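Local coordinates for protein RNase NGR3 (Nicotiana glutinosa, PDB 1VD3) that binds 2'-UMP in its active site and, as a member of the RNase T2 family, probably cleaves RNA, at residues P55-I69 and W98-R110. Numbering follows the deposited sequence.
Sequences PQNCDRESSLDESEI and WLKHGTCSALGER. With U2P (phosphoric acid mono-[2-(2,4-dioxo-3,4-dihydro-2H-pyrimidin-1-yl)-4-hydroxy-5-hydroxymethyl-tetrahydro-furan-3-yl] ester), chain B.
Glu109 reaches from the start of helix 109-123 into the loop 55-69, and each of its atoms has a definable neighbour. CB lies 3.5 Å from Glu68 OE1; CG stands over the centre of one face of the Trp98 ring, whose other face carries Thr103 CG2 toward its rim; CD meets Leu64 CD1. A trans first torsion (chi1 -174°) and an extended chain carry the carboxylate to Asp65. There OE1 takes the Asp65 N-H on its syn side, nearly straight at 170°, plus a water. OE2 sits 2.5 Å from Asp65 O, a distance at which the carboxyl group of Glu109 probably carries a proton and gives it to that carbonyl. Replacement by alanine is likely to leave Asp65 N without its acceptor and open a gap against Leu64 and the indole. Farther along, Arg110 NH1 donates in its guanidinium plane to Glu68 O (3.1 Å) and also forms a salt bridge with Asp71.

At the other end, the Cys58–Cys104 disulfide (chi3 96°) ties the loop covalently to the turn after helix 91-102, and Asn57 N donates to Lys100 O (2.9 Å). Lys100 NZ hydrogen-bonds to U2P O2P (3.0 Å), which His101 NE2, of a predicted active-site residue, also binds; the tethered loop thus backs the phosphate-binding helix end of this RNase T2 fold. The stacked carboxylate of Glu68, a like charge close by, is likely to make a proton on Glu109 easier to keep.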
loop_
_atom_site.group_PDB
_atom_site.type_symbol
_atom_site.label_atom_id
_atom_site.label_comp_id
_atom_site.label_asym_id
_atom_site.label_seq_id
_atom_site.Cartn_x
_atom_site.Cartn_y
_atom_site.Cartn_z
ATOM N N PRO A 55 15.554 -8.159 -1.544
ATOM C CA PRO A 55 15.505 -9.535 -2.027
ATOM C C PRO A 55 14.129 -9.705 -2.677
ATOM O O PRO A 55 13.170 -9.025 -2.297
ATOM C CB PRO A 55 15.638 -10.341 -0.745
ATOM C CG PRO A 55 14.837 -9.515 0.222
ATOM C CD PRO A 55 15.324 -8.105 -0.087
ATOM N N GLN A 56 14.032 -10.577 -3.672
ATOM C CA GLN A 56 12.751 -10.825 -4.319
ATOM C C GLN A 56 12.766 -12.205 -4.950
ATOM O O GLN A 56 13.826 -12.705 -5.331
ATOM C CB GLN A 56 12.442 -9.754 -5.374
ATOM C CG GLN A 56 13.363 -9.733 -6.582
ATOM C CD GLN A 56 12.835 -8.828 -7.677
ATOM O OE1 GLN A 56 12.613 -7.637 -7.458
ATOM N NE2 GLN A 56 12.622 -9.390 -8.862
ATOM N N ASN A 57 11.591 -12.824 -5.036
ATOM C CA ASN A 57 11.459 -14.159 -5.617
ATOM C C ASN A 57 12.433 -15.109 -4.930
ATOM O O ASN A 57 13.237 -15.773 -5.583
ATOM C CB ASN A 57 11.750 -14.109 -7.119
ATOM C CG ASN A 57 10.901 -13.078 -7.842
ATOM O OD1 ASN A 57 11.421 -12.108 -8.394
ATOM N ND2 ASN A 57 9.588 -13.281 -7.841
ATOM N N CYS A 58 12.345 -15.174 -3.606
ATOM C CA CYS A 58 13.233 -16.010 -2.811
ATOM C C CYS A 58 12.947 -17.509 -2.836
ATOM O O CYS A 58 13.804 -18.309 -2.469
ATOM C CB CYS A 58 13.256 -15.480 -1.375
ATOM S SG CYS A 58 13.949 -13.794 -1.332
ATOM N N ASP A 59 11.751 -17.887 -3.274
ATOM C CA ASP A 59 11.374 -19.295 -3.358
ATOM C C ASP A 59 10.432 -19.462 -4.543
ATOM O O ASP A 59 9.214 -19.512 -4.376
ATOM C CB ASP A 59 10.668 -19.743 -2.075
ATOM C CG ASP A 59 10.524 -21.257 -1.980
ATOM O OD1 ASP A 59 10.604 -21.937 -3.025
ATOM O OD2 ASP A 59 10.320 -21.766 -0.857
ATOM N N ARG A 60 11.003 -19.541 -5.741
ATOM C CA ARG A 60 10.219 -19.691 -6.961
ATOM C C ARG A 60 9.503 -21.035 -7.040
ATOM O O ARG A 60 8.952 -21.391 -8.081
ATOM C CB ARG A 60 11.118 -19.511 -8.187
ATOM C CG ARG A 60 11.642 -18.096 -8.369
ATOM C CD ARG A 60 12.658 -18.024 -9.500
ATOM N NE ARG A 60 13.166 -16.670 -9.701
ATOM C CZ ARG A 60 12.439 -15.661 -10.171
ATOM N NH1 ARG A 60 11.166 -15.852 -10.492
ATOM N NH2 ARG A 60 12.982 -14.460 -10.317
ATOM N N GLU A 61 9.514 -21.777 -5.938
ATOM C CA GLU A 61 8.857 -23.078 -5.882
ATOM C C GLU A 61 7.693 -23.052 -4.895
ATOM O O GLU A 61 7.005 -24.057 -4.707
ATOM C CB GLU A 61 9.861 -24.152 -5.460
ATOM C CG GLU A 61 11.006 -24.351 -6.442
ATOM C CD GLU A 61 12.091 -25.257 -5.894
ATOM O OE1 GLU A 61 11.786 -26.419 -5.549
ATOM O OE2 GLU A 61 13.252 -24.803 -5.807
ATOM N N SER A 62 7.472 -21.896 -4.274
ATOM C CA SER A 62 6.402 -21.745 -3.293
ATOM C C SER A 62 5.216 -20.942 -3.804
ATOM O O SER A 62 5.107 -19.745 -3.533
ATOM C CB SER A 62 6.945 -21.075 -2.030
ATOM O OG SER A 62 5.891 -20.770 -1.130
ATOM N N SER A 63 4.320 -21.603 -4.529
ATOM C CA SER A 63 3.137 -20.945 -5.071
ATOM C C SER A 63 2.160 -20.585 -3.956
ATOM O O SER A 63 2.224 -21.139 -2.858
ATOM C CB SER A 63 2.444 -21.861 -6.080
ATOM O OG SER A 63 2.037 -23.068 -5.460
ATOM N N LEU A 64 1.255 -19.657 -4.246
ATOM C CA LEU A 64 0.264 -19.225 -3.270
ATOM C C LEU A 64 -0.807 -20.288 -3.069
ATOM O O LEU A 64 -1.452 -20.717 -4.026
ATOM C CB LEU A 64 -0.410 -17.929 -3.728
ATOM C CG LEU A 64 -1.460 -17.359 -2.768
ATOM C CD1 LEU A 64 -0.756 -16.739 -1.570
ATOM C CD2 LEU A 64 -2.306 -16.312 -3.473
ATOM N N ASP A 65 -0.990 -20.710 -1.822
ATOM C CA ASP A 65 -2.007 -21.702 -1.490
ATOM C C ASP A 65 -3.176 -20.983 -0.833
ATOM O O ASP A 65 -3.138 -20.659 0.354
ATOM C CB ASP A 65 -1.449 -22.768 -0.542
ATOM C CG ASP A 65 -2.534 -23.680 0.008
ATOM O OD1 ASP A 65 -3.466 -24.019 -0.746
ATOM O OD2 ASP A 65 -2.454 -24.064 1.193
ATOM N N GLU A 66 -4.211 -20.734 -1.627
ATOM C CA GLU A 66 -5.407 -20.036 -1.175
ATOM C C GLU A 66 -6.096 -20.670 0.020
ATOM O O GLU A 66 -6.713 -19.972 0.828
ATOM C CB GLU A 66 -6.412 -19.951 -2.317
ATOM C CG GLU A 66 -5.875 -19.295 -3.559
ATOM C CD GLU A 66 -6.857 -19.383 -4.700
ATOM O OE1 GLU A 66 -8.014 -18.952 -4.511
ATOM O OE2 GLU A 66 -6.470 -19.886 -5.777
ATOM N N SER A 67 -6.010 -21.990 0.130
ATOM C CA SER A 67 -6.648 -22.685 1.235
ATOM C C SER A 67 -6.165 -22.155 2.581
ATOM O O SER A 67 -6.923 -22.117 3.546
ATOM C CB SER A 67 -6.381 -24.194 1.149
ATOM O OG SER A 67 -5.007 -24.495 1.333
ATOM N N GLU A 68 -4.905 -21.735 2.640
ATOM C CA GLU A 68 -4.338 -21.225 3.884
ATOM C C GLU A 68 -4.876 -19.866 4.318
ATOM O O GLU A 68 -4.756 -19.490 5.485
ATOM C CB GLU A 68 -2.815 -21.151 3.771
ATOM C CG GLU A 68 -2.143 -22.507 3.707
ATOM C CD GLU A 68 -0.657 -22.406 3.439
ATOM O OE1 GLU A 68 0.023 -21.621 4.132
ATOM O OE2 GLU A 68 -0.167 -23.117 2.541
ATOM N N ILE A 69 -5.460 -19.125 3.381
ATOM C CA ILE A 69 -6.001 -17.807 3.692
ATOM C C ILE A 69 -7.464 -17.702 3.270
ATOM O O ILE A 69 -8.009 -16.608 3.148
ATOM C CB ILE A 69 -5.192 -16.694 2.986
ATOM C CG1 ILE A 69 -5.192 -16.931 1.474
ATOM C CG2 ILE A 69 -3.763 -16.668 3.518
ATOM C CD1 ILE A 69 -4.544 -15.806 0.675
ATOM N N TRP A 98 3.020 -12.445 -3.034
ATOM C CA TRP A 98 3.524 -13.521 -2.181
ATOM C C TRP A 98 4.833 -14.085 -2.736
ATOM O O TRP A 98 5.830 -14.192 -2.025
ATOM C CB TRP A 98 2.506 -14.661 -2.063
ATOM C CG TRP A 98 3.112 -15.911 -1.473
ATOM C CD1 TRP A 98 3.364 -17.086 -2.122
ATOM C CD2 TRP A 98 3.637 -16.067 -0.148
ATOM N NE1 TRP A 98 4.020 -17.961 -1.287
ATOM C CE2 TRP A 98 4.200 -17.362 -0.069
ATOM C CE3 TRP A 98 3.690 -15.237 0.980
ATOM C CZ2 TRP A 98 4.813 -17.846 1.093
ATOM C CZ3 TRP A 98 4.300 -15.718 2.136
ATOM C CH2 TRP A 98 4.854 -17.013 2.183
ATOM N N LEU A 99 4.829 -14.447 -4.012
ATOM C CA LEU A 99 6.026 -15.016 -4.630
ATOM C C LEU A 99 7.212 -14.060 -4.657
ATOM O O LEU A 99 8.332 -14.428 -4.293
ATOM C CB LEU A 99 5.714 -15.472 -6.058
ATOM C CG LEU A 99 4.826 -16.711 -6.204
ATOM C CD1 LEU A 99 4.501 -16.944 -7.674
ATOM C CD2 LEU A 99 5.539 -17.920 -5.617
ATOM N N LYS A 100 6.957 -12.826 -5.074
ATOM C CA LYS A 100 8.003 -11.823 -5.195
ATOM C C LYS A 100 8.513 -11.259 -3.879
ATOM O O LYS A 100 9.717 -11.056 -3.712
ATOM C CB LYS A 100 7.515 -10.667 -6.074
ATOM C CG LYS A 100 8.572 -9.596 -6.313
ATOM C CD LYS A 100 8.092 -8.550 -7.297
ATOM C CE LYS A 100 9.182 -7.519 -7.558
ATOM N NZ LYS A 100 8.722 -6.428 -8.452
ATOM N N HIS A 101 7.603 -11.019 -2.945
ATOM C CA HIS A 101 7.971 -10.433 -1.663
ATOM C C HIS A 101 7.728 -11.340 -0.461
ATOM O O HIS A 101 8.574 -11.448 0.423
ATOM C CB HIS A 101 7.202 -9.128 -1.474
ATOM C CG HIS A 101 7.513 -8.088 -2.507
ATOM N ND1 HIS A 101 8.732 -7.451 -2.574
ATOM C CD2 HIS A 101 6.760 -7.568 -3.504
ATOM C CE1 HIS A 101 8.717 -6.579 -3.565
ATOM N NE2 HIS A 101 7.531 -6.630 -4.146
ATOM N N GLY A 102 6.563 -11.979 -0.430
ATOM C CA GLY A 102 6.234 -12.858 0.674
ATOM C C GLY A 102 7.259 -13.948 0.934
ATOM O O GLY A 102 7.602 -14.218 2.088
ATOM N N THR A 103 7.757 -14.583 -0.122
ATOM C CA THR A 103 8.738 -15.652 0.060
ATOM C C THR A 103 10.060 -15.171 0.655
ATOM O O THR A 103 10.882 -15.983 1.081
ATOM C CB THR A 103 9.051 -16.383 -1.266
ATOM O OG1 THR A 103 9.569 -15.451 -2.222
ATOM C CG2 THR A 103 7.799 -17.055 -1.815
ATOM N N CYS A 104 10.265 -13.856 0.685
ATOM C CA CYS A 104 11.498 -13.292 1.228
ATOM C C CYS A 104 11.303 -12.705 2.623
ATOM O O CYS A 104 12.252 -12.207 3.225
ATOM C CB CYS A 104 12.014 -12.165 0.331
ATOM S SG CYS A 104 12.336 -12.556 -1.413
ATOM N N SER A 105 10.078 -12.763 3.135
ATOM C CA SER A 105 9.751 -12.163 4.428
ATOM C C SER A 105 10.010 -12.992 5.673
ATOM O O SER A 105 9.919 -12.463 6.773
ATOM C CB SER A 105 8.276 -11.758 4.448
ATOM O OG SER A 105 7.459 -12.918 4.508
ATOM N N ALA A 106 10.308 -14.278 5.508
ATOM C CA ALA A 106 10.533 -15.167 6.644
ATOM C C ALA A 106 9.208 -15.472 7.340
ATOM O O ALA A 106 9.175 -16.169 8.348
ATOM C CB ALA A 106 11.515 -14.535 7.639
ATOM N N LEU A 107 8.115 -14.951 6.795
ATOM C CA LEU A 107 6.790 -15.180 7.363
ATOM C C LEU A 107 6.067 -16.302 6.635
ATOM O O LEU A 107 6.266 -16.501 5.436
ATOM C CB LEU A 107 5.932 -13.919 7.249
ATOM C CG LEU A 107 6.362 -12.657 7.996
ATOM C CD1 LEU A 107 5.413 -11.520 7.643
ATOM C CD2 LEU A 107 6.354 -12.915 9.498
ATOM N N GLY A 108 5.226 -17.026 7.368
ATOM C CA GLY A 108 4.443 -18.086 6.766
ATOM C C GLY A 108 3.425 -17.376 5.899
ATOM O O GLY A 108 3.196 -16.178 6.085
ATOM N N GLU A 109 2.807 -18.084 4.962
ATOM C CA GLU A 109 1.846 -17.444 4.074
ATOM C C GLU A 109 0.710 -16.716 4.793
ATOM O O GLU A 109 0.420 -15.556 4.495
ATOM C CB GLU A 109 1.259 -18.464 3.097
ATOM C CG GLU A 109 0.361 -17.832 2.056
ATOM C CD GLU A 109 -0.324 -18.851 1.172
ATOM O OE1 GLU A 109 0.381 -19.588 0.452
ATOM O OE2 GLU A 109 -1.572 -18.910 1.203
ATOM N N ARG A 110 0.057 -17.379 5.737
ATOM C CA ARG A 110 -1.042 -16.727 6.434
ATOM C C ARG A 110 -0.567 -15.544 7.282
ATOM O O ARG A 110 -1.250 -14.521 7.372
ATOM C CB ARG A 110 -1.796 -17.734 7.308
ATOM C CG ARG A 110 -3.069 -17.165 7.901
ATOM C CD ARG A 110 -3.797 -18.182 8.773
ATOM N NE ARG A 110 -4.953 -17.570 9.420
ATOM C CZ ARG A 110 -6.163 -17.472 8.876
ATOM N NH1 ARG A 110 -6.402 -17.957 7.661
ATOM N NH2 ARG A 110 -7.135 -16.871 9.550
HETATM O "O5'" U2P B . 6.862 1.304 -9.299
HETATM C "C5'" U2P B . 7.929 0.382 -8.968
HETATM C "C4'" U2P B . 7.365 -1.037 -8.811
HETATM O "O4'" U2P B . 8.481 -1.976 -8.441
HETATM C "C1'" U2P B . 8.329 -2.709 -7.118
HETATM N N1 U2P B . 9.358 -2.389 -6.036
HETATM C C6 U2P B . 9.731 -1.068 -5.989
HETATM C C5 U2P B . 10.485 -0.530 -4.913
HETATM C C4 U2P B . 10.914 -1.451 -3.836
HETATM O O4 U2P B . 11.479 -1.055 -2.822
HETATM N N3 U2P B . 10.623 -2.835 -4.051
HETATM C C2 U2P B . 9.878 -3.374 -5.128
HETATM O O2 U2P B . 9.723 -4.574 -5.225
HETATM C "C2'" U2P B . 6.811 -2.531 -6.896
HETATM O "O2'" U2P B . 6.022 -3.535 -7.604
HETATM P P U2P B . 5.766 -5.025 -7.171
HETATM O O1P U2P B . 5.166 -6.130 -7.875
HETATM O O2P U2P B . 6.866 -5.459 -6.256
HETATM O O3P U2P B . 4.661 -4.833 -6.248
HETATM C "C3'" U2P B . 6.481 -1.178 -7.548
HETATM O "O3'" U2P B . 5.055 -1.184 -7.923
HETATM O O HOH W 1 11.068 -7.924 -1.129
HETATM O O HOH W 2 2.620 -20.909 0.584
HETATM O O HOH W 3 0.530 -20.061 6.687
#